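Local coordinates for uncharacterized CBS-domain protein (Klebsiella pneumoniae subsp. pneumoniae, PDB 3HF7), which is of unknown function but carries a CBS-domain pair that binds AMP, within a larger membrane protein whose family is generally assigned flavin adenine dinucleotide binding, at residues Ser25-Arg28 / Gln29-Ser33; Leu40-Ser44 / Leu45-Ile49; Thr68-Ile71 / Met72-Ala76. All blocks are in the same frame, centred on the assembly; numbering follows the deposited sequence.

Interaction 1 (Ser25-Arg28 / Gln29-Ser33)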
ATOM      1  N   SER A  25     -14.911  -7.513  11.416  1.00 25.09           N
ATOM      2  CA  SER A  25     -14.504  -6.130  11.231  1.00 25.02           C
ATOM      3  C   SER A  25     -13.500  -5.976  10.087  1.00 24.77           C
ATOM      4  O   SER A  25     -13.549  -4.999   9.346  1.00 24.54           O
ATOM      5  CB  SER A  25     -13.932  -5.559  12.523  1.00 24.90           C
ATOM      6  OG  SER A  25     -13.711  -4.173  12.387  1.00 24.85           O
ATOM      7  N   ILE A  26     -12.600  -6.943   9.948  1.00 24.93           N
ATOM      8  CA  ILE A  26     -11.569  -6.894   8.906  1.00 25.40           C
ATOM      9  C   ILE A  26     -12.223  -7.006   7.538  1.00 25.92           C
ATOM     10  O   ILE A  26     -11.960  -6.185   6.658  1.00 26.35           O
ATOM     11  CB  ILE A  26     -10.496  -7.991   9.089  1.00 25.29           C
ATOM     12  CG1 ILE A  26      -9.419  -7.538  10.084  1.00 24.76           C
ATOM     13  CG2 ILE A  26      -9.880  -8.378   7.758  1.00 24.81           C
ATOM     14  CD1 ILE A  26      -8.773  -8.674  10.860  1.00 21.84           C
ATOM     15  N   VAL A  27     -13.104  -7.995   7.380  1.00 26.14           N
ATOM     16  CA  VAL A  27     -13.801  -8.199   6.116  1.00 26.24           C
ATOM     17  C   VAL A  27     -14.623  -6.958   5.775  1.00 26.67           C
ATOM     18  O   VAL A  27     -14.589  -6.476   4.643  1.00 26.89           O
ATOM     19  CB  VAL A  27     -14.731  -9.426   6.146  1.00 26.22           C
ATOM     20  CG1 VAL A  27     -15.336  -9.664   4.770  1.00 25.82           C
ATOM     21  CG2 VAL A  27     -13.979 -10.663   6.608  1.00 26.36           C
ATOM     22  N   ARG A  28     -15.363  -6.439   6.748  1.00 26.82           N
ATOM     23  CA  ARG A  28     -16.162  -5.257   6.503  1.00 27.43           C
ATOM     24  C   ARG A  28     -15.264  -4.160   5.913  1.00 27.50           C
ATOM     25  O   ARG A  28     -15.638  -3.526   4.925  1.00 27.65           O
ATOM     26  CB  ARG A  28     -16.842  -4.791   7.789  1.00 27.67           C
ATOM     27  CG  ARG A  28     -18.013  -3.818   7.579  1.00 30.07           C
ATOM     28  CD  ARG A  28     -18.771  -3.532   8.895  1.00 33.54           C
ATOM     29  NE  ARG A  28     -17.850  -3.263  10.012  1.00 36.79           N
ATOM     30  CZ  ARG A  28     -17.725  -4.015  11.114  1.00 38.07           C
ATOM     31  NH1 ARG A  28     -18.478  -5.099  11.300  1.00 37.96           N
ATOM     32  NH2 ARG A  28     -16.841  -3.669  12.047  1.00 38.94           N
ATOM     33  N   GLN A  29     -14.069  -3.964   6.485  1.00 27.12           N
ATOM     34  CA  GLN A  29     -13.150  -2.920   6.005  1.00 26.63           C
ATOM     35  C   GLN A  29     -12.642  -3.210   4.597  1.00 26.50           C
ATOM     36  O   GLN A  29     -12.527  -2.311   3.756  1.00 26.07           O
ATOM     37  CB  GLN A  29     -11.959  -2.783   6.935  1.00 26.50           C
ATOM     38  CG  GLN A  29     -12.239  -2.010   8.201  1.00 27.22           C
ATOM     39  CD  GLN A  29     -11.054  -2.034   9.137  1.00 28.16           C
ATOM     40  OE1 GLN A  29     -10.014  -1.424   8.860  1.00 28.62           O
ATOM     41  NE2 GLN A  29     -11.196  -2.747  10.254  1.00 28.03           N
ATOM     42  N   LEU A  30     -12.330  -4.477   4.361  1.00 26.37           N
ATOM     43  CA  LEU A  30     -11.825  -4.929   3.090  1.00 26.38           C
ATOM     44  C   LEU A  30     -12.837  -4.643   1.994  1.00 26.72           C
ATOM     45  O   LEU A  30     -12.530  -3.986   1.010  1.00 27.11           O
ATOM     46  CB  LEU A  30     -11.542  -6.416   3.185  1.00 26.29           C
ATOM     47  CG  LEU A  30     -10.832  -7.067   2.018  1.00 26.05           C
ATOM     48  CD1 LEU A  30      -9.441  -6.513   1.942  1.00 25.86           C
ATOM     49  CD2 LEU A  30     -10.809  -8.554   2.260  1.00 25.35           C
ATOM     50  N   THR A  31     -14.066  -5.104   2.188  1.00 27.09           N
ATOM     51  CA  THR A  31     -15.130  -4.895   1.203  1.00 26.81           C
ATOM     52  C   THR A  31     -15.487  -3.421   0.978  1.00 26.86           C
ATOM     53  O   THR A  31     -16.051  -3.086  -0.051  1.00 27.22           O
ATOM     54  CB  THR A  31     -16.399  -5.693   1.571  1.00 26.68           C
ATOM     55  OG1 THR A  31     -16.904  -5.241   2.831  1.00 27.06           O
ATOM     56  CG2 THR A  31     -16.087  -7.180   1.666  1.00 26.28           C
ATOM     57  N   HIS A  32     -15.162  -2.561   1.945  1.00 27.23           N
ATOM     58  CA  HIS A  32     -15.444  -1.115   1.876  1.00 27.43           C
ATOM     59  C   HIS A  32     -14.222  -0.296   1.468  1.00 27.22           C
ATOM     60  O   HIS A  32     -14.242   0.941   1.560  1.00 27.12           O
ATOM     61  CB  HIS A  32     -15.964  -0.591   3.226  1.00 27.61           C
ATOM     62  CG  HIS A  32     -17.383  -0.973   3.516  1.00 29.29           C
ATOM     63  ND1 HIS A  32     -17.777  -2.282   3.711  1.00 30.07           N
ATOM     64  CD2 HIS A  32     -18.503  -0.221   3.638  1.00 30.19           C
ATOM     65  CE1 HIS A  32     -19.078  -2.320   3.942  1.00 30.41           C
ATOM     66  NE2 HIS A  32     -19.543  -1.084   3.901  1.00 30.59           N
ATOM     67  N   SER A  33     -13.165  -0.983   1.024  1.00 26.93           N
ATOM     68  CA  SER A  33     -11.909  -0.325   0.649  1.00 26.67           C
ATOM     69  C   SER A  33     -12.119   0.707  -0.460  1.00 26.65           C
ATOM     70  O   SER A  33     -12.619   0.363  -1.532  1.00 26.86           O
ATOM     71  CB  SER A  33     -10.876  -1.367   0.212  1.00 26.70           C
ATOM     72  OG  SER A  33      -9.726  -0.750  -0.349  1.00 26.53           O
TER
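Val27 and Thr31, one helical turn apart near the C-terminal end of helix 23-31, meet through methyl groups, Val27 CG1 lying 4.0 Å from Thr31 CG2. This is the tighter side of the contact: both residues, with Leu30, pack on Met61 of helix 54-61, while Ile26 and Leu30 rest on Ile17 of strand 16-18. Beneath them the backbone bonds are regular, Leu30 N reaching Ile26 O at 2.9 Å and Thr31 N reaching Val27 O at 2.9 Å, the latter almost straight with an N-H...O angle of 177°. Thr31 OG1 points back up the helix between two carbonyls, Arg28 O at 3.0 Å and Val27 O a little farther off, with its single proton within reach of both.

Gln29 stands between the two sides, its chain against Ile17 and its amide NE2 bonded to Asp21, with a weak second bond to Ser25 O. The exposed side is looser. The guanidinium of Arg28 and the imidazole of His32 are steeply inclined, their planes 68° apart, and the arginine approaches the ring through CG, 4.1 Å from His32 CE1. His32 is the first residue to leave helical backbone angles; its CG stands anti to the carbonyl carbon (chi1 -75°), and ND1 reaches Arg28 O at 2.8 Å in a bent, weak bond. Arg28 O also accepts a weak bond from His32 N at this C-terminal end of the helix, which belongs to the beta-alpha-beta unit formed by strand 16-18, helix 23-31 and strand 37-41 in the AMP-binding CBS pair.

Interaction 2 (Leu40-Ser44 / Leu45-Ile49)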
ATOM      1  N   LEU A  40      -1.864  -3.869   5.013  1.00 24.83           N
ATOM      2  CA  LEU A  40      -2.141  -4.734   6.150  1.00 24.47           C
ATOM      3  C   LEU A  40      -1.078  -4.473   7.207  1.00 24.85           C
ATOM      4  O   LEU A  40       0.125  -4.528   6.922  1.00 24.71           O
ATOM      5  CB  LEU A  40      -2.126  -6.203   5.713  1.00 23.71           C
ATOM      6  CG  LEU A  40      -3.116  -6.631   4.618  1.00 22.61           C
ATOM      7  CD1 LEU A  40      -2.951  -8.133   4.333  1.00 21.20           C
ATOM      8  CD2 LEU A  40      -4.582  -6.276   4.970  1.00 18.52           C
ATOM      9  N   TYR A  41      -1.519  -4.166   8.420  1.00 25.39           N
ATOM     10  CA  TYR A  41      -0.586  -3.952   9.519  1.00 26.19           C
ATOM     11  C   TYR A  41      -1.123  -4.500  10.846  1.00 27.16           C
ATOM     12  O   TYR A  41      -2.323  -4.787  10.995  1.00 27.18           O
ATOM     13  CB  TYR A  41      -0.290  -2.459   9.671  1.00 26.10           C
ATOM     14  CG  TYR A  41      -1.510  -1.628  10.005  1.00 26.37           C
ATOM     15  CD1 TYR A  41      -2.009  -1.564  11.315  1.00 27.54           C
ATOM     16  CD2 TYR A  41      -2.174  -0.912   9.017  1.00 25.82           C
ATOM     17  CE1 TYR A  41      -3.133  -0.798  11.612  1.00 26.75           C
ATOM     18  CE2 TYR A  41      -3.298  -0.158   9.309  1.00 24.75           C
ATOM     19  CZ  TYR A  41      -3.767  -0.106  10.587  1.00 25.45           C
ATOM     20  OH  TYR A  41      -4.875   0.659  10.840  1.00 27.70           O
ATOM     21  N   ARG A  42      -0.228  -4.613  11.818  1.00 27.64           N
ATOM     22  CA  ARG A  42      -0.610  -5.022  13.140  1.00 28.31           C
ATOM     23  C   ARG A  42      -0.470  -3.800  14.065  1.00 28.44           C
ATOM     24  O   ARG A  42       0.648  -3.340  14.339  1.00 28.39           O
ATOM     25  CB  ARG A  42       0.294  -6.168  13.570  1.00 28.44           C
ATOM     26  CG  ARG A  42      -0.295  -7.122  14.589  1.00 30.74           C
ATOM     27  CD  ARG A  42       0.623  -8.340  14.750  1.00 34.27           C
ATOM     28  NE  ARG A  42       1.996  -8.001  14.362  1.00 36.76           N
ATOM     29  CZ  ARG A  42       2.715  -8.627  13.421  1.00 38.03           C
ATOM     30  NH1 ARG A  42       2.226  -9.676  12.754  1.00 38.34           N
ATOM     31  NH2 ARG A  42       3.950  -8.205  13.162  1.00 38.70           N
ATOM     32  N   ASP A  43      -1.609  -3.267  14.519  1.00 28.25           N
ATOM     33  CA  ASP A  43      -1.658  -2.181  15.518  1.00 28.21           C
ATOM     34  C   ASP A  43      -1.555  -0.776  14.953  1.00 28.31           C
ATOM     35  O   ASP A  43      -2.398   0.083  15.224  1.00 28.47           O
ATOM     36  CB  ASP A  43      -0.575  -2.353  16.576  1.00 28.32           C
ATOM     37  CG  ASP A  43      -0.867  -3.488  17.515  1.00 28.60           C
ATOM     38  OD1 ASP A  43      -2.065  -3.734  17.777  1.00 28.54           O
ATOM     39  OD2 ASP A  43       0.095  -4.130  17.998  1.00 28.85           O
ATOM     40  N   SER A  44      -0.498  -0.535  14.193  1.00 28.20           N
ATOM     41  CA  SER A  44      -0.300   0.755  13.563  1.00 28.00           C
ATOM     42  C   SER A  44       0.751   0.661  12.469  1.00 27.89           C
ATOM     43  O   SER A  44       1.400  -0.373  12.290  1.00 27.62           O
ATOM     44  CB  SER A  44       0.121   1.812  14.596  1.00 28.02           C
ATOM     45  OG  SER A  44       1.485   1.654  14.960  1.00 27.70           O
ATOM     46  N   LEU A  45       0.935   1.777  11.767  1.00 27.87           N
ATOM     47  CA  LEU A  45       1.891   1.867  10.687  1.00 27.88           C
ATOM     48  C   LEU A  45       3.337   1.775  11.172  1.00 28.24           C
ATOM     49  O   LEU A  45       4.282   1.897  10.389  1.00 29.08           O
ATOM     50  CB  LEU A  45       1.627   3.130   9.869  1.00 27.74           C
ATOM     51  CG  LEU A  45       0.392   2.949   8.971  1.00 27.30           C
ATOM     52  CD1 LEU A  45      -0.041   4.248   8.295  1.00 26.19           C
ATOM     53  CD2 LEU A  45       0.602   1.827   7.943  1.00 25.47           C
ATOM     54  N   ASP A  46       3.508   1.525  12.465  1.00 28.14           N
ATOM     55  CA  ASP A  46       4.805   1.161  12.986  1.00 28.23           C
ATOM     56  C   ASP A  46       5.099  -0.267  12.640  1.00 28.18           C
ATOM     57  O   ASP A  46       6.234  -0.715  12.756  1.00 28.42           O
ATOM     58  CB  ASP A  46       4.806   1.279  14.488  1.00 28.46           C
ATOM     59  CG  ASP A  46       4.825   2.700  14.944  1.00 29.73           C
ATOM     60  OD1 ASP A  46       4.934   3.620  14.086  1.00 30.79           O
ATOM     61  OD2 ASP A  46       4.738   2.888  16.172  1.00 30.47           O
ATOM     62  N   ASP A  47       4.064  -0.994  12.244  1.00 28.12           N
ATOM     63  CA  ASP A  47       4.226  -2.390  11.910  1.00 28.12           C
ATOM     64  C   ASP A  47       3.456  -2.793  10.645  1.00 27.88           C
ATOM     65  O   ASP A  47       2.626  -3.707  10.669  1.00 28.21           O
ATOM     66  CB  ASP A  47       3.854  -3.269  13.110  1.00 28.07           C
ATOM     67  CG  ASP A  47       4.406  -4.672  12.991  1.00 28.75           C
ATOM     68  OD1 ASP A  47       5.173  -4.954  12.041  1.00 29.75           O
ATOM     69  OD2 ASP A  47       4.075  -5.505  13.851  1.00 30.14           O
ATOM     70  N   ALA A  48       3.750  -2.109   9.544  1.00 27.52           N
ATOM     71  CA  ALA A  48       3.197  -2.472   8.244  1.00 27.16           C
ATOM     72  C   ALA A  48       3.712  -3.844   7.832  1.00 27.24           C
ATOM     73  O   ALA A  48       4.894  -4.153   7.975  1.00 27.51           O
ATOM     74  CB  ALA A  48       3.557  -1.447   7.215  1.00 27.03           C
ATOM     75  N   ILE A  49       2.815  -4.675   7.327  1.00 27.33           N
ATOM     76  CA  ILE A  49       3.166  -6.052   7.012  1.00 27.52           C
ATOM     77  C   ILE A  49       3.206  -6.344   5.507  1.00 27.58           C
ATOM     78  O   ILE A  49       4.180  -6.906   5.003  1.00 28.10           O
ATOM     79  CB  ILE A  49       2.215  -7.035   7.702  1.00 27.26           C
ATOM     80  CG1 ILE A  49       2.220  -6.759   9.199  1.00 26.94           C
ATOM     81  CG2 ILE A  49       2.606  -8.474   7.362  1.00 27.48           C
ATOM     82  CD1 ILE A  49       2.064  -7.978  10.052  1.00 27.82           C
TER
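A chi1 of -153° sends the Arg42 chain away from its amide, and Asp47 leaves its backbone in the same rotamer; a bend at chi3 of Arg42 then brings its guanidinium over to the carboxylate, across the end of a beta hairpin between strands 37-41 and 48-53. Arg42 NH2 meets Asp47 OD2 at 2.8 Å on the syn side of the carboxylate, tilted out of both the carboxylate and the guanidinium planes, in a salt bridge reinforced by a weak bond from Arg42 NE to the same oxygen. The two flat groups are strongly inclined, their planes 59° apart, and NH2 and NE are both directed at OD2. Ile49 CD1 lies over one face of the guanidinium, giving the charged group an apolar neighbour.

Tyr41 and Ala48 form an antiparallel non-hydrogen-bonded pair, with their side chains on the same face of the sheet. Backbone bonds flank this pair: Ile49 N donates to Leu40 O at 2.7 Å, and Arg42 N to Asp47 O at 3.2 Å. On the Tyr41 face, ring atom CD2 of Tyr41 touches Leu45 CD2 at 4.0 Å, and Leu45 continues onto Ile112 of strand 112-117 in the other sheet, as does Ala48. Leu45 N lies over one face of the tyrosine ring.

At the turn itself, the carboxylate of Asp46 forms a salt bridge with Arg11 through OD1, and Asp43 N is held by Asp18 OD1. The chain is drawn back into the second strand by Asp47 N, which donates to Ser44 O at 2.7 Å from above the carbonyl plane, 36° out of it.

Interaction 3 (Thr68-Ile71 / Met72-Ala76)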
ATOM      1  N   THR A  68     -10.248 -16.867   4.565  1.00 28.35           N
ATOM      2  CA  THR A  68      -9.697 -16.797   5.922  1.00 28.36           C
ATOM      3  C   THR A  68      -8.638 -15.717   6.047  1.00 28.55           C
ATOM      4  O   THR A  68      -8.208 -15.148   5.040  1.00 29.27           O
ATOM      5  CB  THR A  68      -9.097 -18.140   6.366  1.00 28.18           C
ATOM      6  OG1 THR A  68      -7.781 -18.273   5.837  1.00 28.43           O
ATOM      7  CG2 THR A  68      -9.925 -19.288   5.874  1.00 28.19           C
ATOM      8  N   LYS A  69      -8.233 -15.428   7.284  1.00 28.49           N
ATOM      9  CA  LYS A  69      -7.179 -14.453   7.572  1.00 28.21           C
ATOM     10  C   LYS A  69      -5.863 -14.928   6.997  1.00 28.10           C
ATOM     11  O   LYS A  69      -5.113 -14.158   6.413  1.00 28.24           O
ATOM     12  CB  LYS A  69      -7.062 -14.253   9.078  1.00 28.23           C
ATOM     13  CG  LYS A  69      -5.892 -13.399   9.535  1.00 28.61           C
ATOM     14  CD  LYS A  69      -6.382 -12.372  10.551  1.00 28.83           C
ATOM     15  CE  LYS A  69      -5.467 -12.247  11.761  1.00 28.19           C
ATOM     16  NZ  LYS A  69      -6.264 -11.748  12.923  1.00 28.94           N
ATOM     17  N   GLU A  70      -5.609 -16.220   7.153  1.00 28.26           N
ATOM     18  CA  GLU A  70      -4.440 -16.875   6.587  1.00 28.39           C
ATOM     19  C   GLU A  70      -4.384 -16.747   5.048  1.00 27.90           C
ATOM     20  O   GLU A  70      -3.324 -16.460   4.467  1.00 27.95           O
ATOM     21  CB  GLU A  70      -4.452 -18.338   7.012  1.00 28.60           C
ATOM     22  CG  GLU A  70      -3.474 -19.200   6.276  1.00 30.81           C
ATOM     23  CD  GLU A  70      -2.092 -19.129   6.869  1.00 33.55           C
ATOM     24  OE1 GLU A  70      -1.720 -18.064   7.428  1.00 32.91           O
ATOM     25  OE2 GLU A  70      -1.384 -20.162   6.775  1.00 36.38           O
ATOM     26  N   ILE A  71      -5.532 -16.948   4.405  1.00 26.96           N
ATOM     27  CA  ILE A  71      -5.651 -16.817   2.961  1.00 26.28           C
ATOM     28  C   ILE A  71      -5.392 -15.368   2.552  1.00 25.98           C
ATOM     29  O   ILE A  71      -4.611 -15.114   1.621  1.00 26.11           O
ATOM     30  CB  ILE A  71      -7.023 -17.357   2.453  1.00 26.22           C
ATOM     31  CG1 ILE A  71      -6.929 -18.856   2.110  1.00 26.00           C
ATOM     32  CG2 ILE A  71      -7.510 -16.596   1.217  1.00 25.96           C
ATOM     33  CD1 ILE A  71      -6.632 -19.824   3.286  1.00 25.31           C
ATOM     34  N   MET A  72      -6.013 -14.434   3.279  1.00 25.31           N
ATOM     35  CA  MET A  72      -5.863 -13.001   3.026  1.00 24.48           C
ATOM     36  C   MET A  72      -4.400 -12.578   3.063  1.00 24.69           C
ATOM     37  O   MET A  72      -3.906 -11.950   2.133  1.00 23.86           O
ATOM     38  CB  MET A  72      -6.665 -12.186   4.042  1.00 24.07           C
ATOM     39  CG  MET A  72      -6.655 -10.707   3.737  1.00 21.71           C
ATOM     40  SD  MET A  72      -7.472  -9.676   4.967  1.00 15.90           S
ATOM     41  CE  MET A  72      -6.344  -9.954   6.319  1.00 13.85           C
ATOM     42  N   LEU A  73      -3.715 -12.941   4.145  1.00 25.46           N
ATOM     43  CA  LEU A  73      -2.319 -12.556   4.344  1.00 26.29           C
ATOM     44  C   LEU A  73      -1.365 -13.114   3.289  1.00 27.34           C
ATOM     45  O   LEU A  73      -0.418 -12.437   2.871  1.00 27.91           O
ATOM     46  CB  LEU A  73      -1.861 -12.977   5.731  1.00 26.02           C
ATOM     47  CG  LEU A  73      -2.495 -12.134   6.838  1.00 25.08           C
ATOM     48  CD1 LEU A  73      -2.186 -12.718   8.186  1.00 22.14           C
ATOM     49  CD2 LEU A  73      -1.987 -10.715   6.737  1.00 25.34           C
ATOM     50  N   ARG A  74      -1.618 -14.339   2.842  1.00 27.94           N
ATOM     51  CA  ARG A  74      -0.734 -14.964   1.873  1.00 28.81           C
ATOM     52  C   ARG A  74      -1.024 -14.425   0.471  1.00 28.21           C
ATOM     53  O   ARG A  74      -0.248 -14.648  -0.449  1.00 28.50           O
ATOM     54  CB  ARG A  74      -0.848 -16.491   1.964  1.00 29.30           C
ATOM     55  CG  ARG A  74      -0.675 -16.966   3.402  1.00 32.72           C
ATOM     56  CD  ARG A  74      -0.191 -18.392   3.524  1.00 39.72           C
ATOM     57  NE  ARG A  74      -1.285 -19.355   3.394  1.00 44.81           N
ATOM     58  CZ  ARG A  74      -1.555 -20.052   2.286  1.00 47.75           C
ATOM     59  NH1 ARG A  74      -0.802 -19.907   1.186  1.00 47.79           N
ATOM     60  NH2 ARG A  74      -2.585 -20.906   2.284  1.00 48.71           N
ATOM     61  N   ALA A  75      -2.136 -13.700   0.335  1.00 27.65           N
ATOM     62  CA  ALA A  75      -2.542 -13.091  -0.923  1.00 27.29           C
ATOM     63  C   ALA A  75      -1.941 -11.703  -1.092  1.00 27.61           C
ATOM     64  O   ALA A  75      -1.846 -11.193  -2.212  1.00 27.89           O
ATOM     65  CB  ALA A  75      -4.048 -13.013  -0.995  1.00 26.88           C
ATOM     66  N   ALA A  76      -1.561 -11.082   0.025  1.00 27.75           N
ATOM     67  CA  ALA A  76      -0.930  -9.765   0.001  1.00 27.61           C
ATOM     68  C   ALA A  76       0.519  -9.886  -0.472  1.00 27.42           C
ATOM     69  O   ALA A  76       1.115 -10.961  -0.381  1.00 27.24           O
ATOM     70  CB  ALA A  76      -1.007  -9.122   1.357  1.00 27.27           C
TER
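Lys69 and Leu73 run side by side and point the same way, with Lys69 CG 4.0 Å from Leu73 CD1, whereas Glu70 and Arg74, on the neighbouring flank of the same helix, are set at an angle to each other. In the second pair the carboxylate and guanidinium planes are 73° apart. Glu70 OE2 approaches Arg74 NE at 3.5 Å, a long salt bridge from an oblique direction, while Glu70 CG lies at the guanidinium edge, in its plane. The glutamate chain turns at chi2 (83°) after leaving the backbone, and this bend brings its carboxylate back toward the arginine on the exposed surface.

Helix 69-75 opens with a classic N-cap: Thr68 OG1 accepts from Ile71 N at 3.0 Å, well directed, and so satisfies an amide that has no earlier carbonyl of the helix to bond. The same residue's carbonyl starts the regular i to i+4 pattern by receiving Met72 N at 2.9 Å, followed by Leu73 N to Lys69 O.

On the inward flank the chain of Met72 is extended as far as the sulfur, which carries SD to Ile26 CG2 of helix 23-31, and the bend at chi3 turns CE toward Leu40 CD2. Leu73 packs on Leu40 of strand 37-41, and Ala75 on Leu52 of strand 48-53, so one side of this short CBS-domain helix is laid against the three-stranded sheet and its helix. The lysine ammonium runs out past Trp23 to the carbonyl oxygen of Ile19.

In the fold
The three contacts follow one another along the chain without overlapping, their centres 14 to 16 Å apart. Interaction 1 is in helix 23-31, interaction 2 in the hairpin of strands 37-41 and 48-53, and interaction 3 in helix 69-75. Interactions 1 and 3 meet where Ile26 CG2 touches Met72 SD at 3.9 Å, interactions 2 and 3 through Leu40, packed against Leu73 and Ala76. Interactions 1 and 2 stay about 6 Å apart at their nearest atoms. Helix 69-75 packs against both helix 23-31 and the hairpin part of the three-stranded sheet. Bound AMP lies about 9 Å from the side chain of Leu45 and farther from Leu30 and Met72, so the contacts build the fold around the nucleotide without touching it.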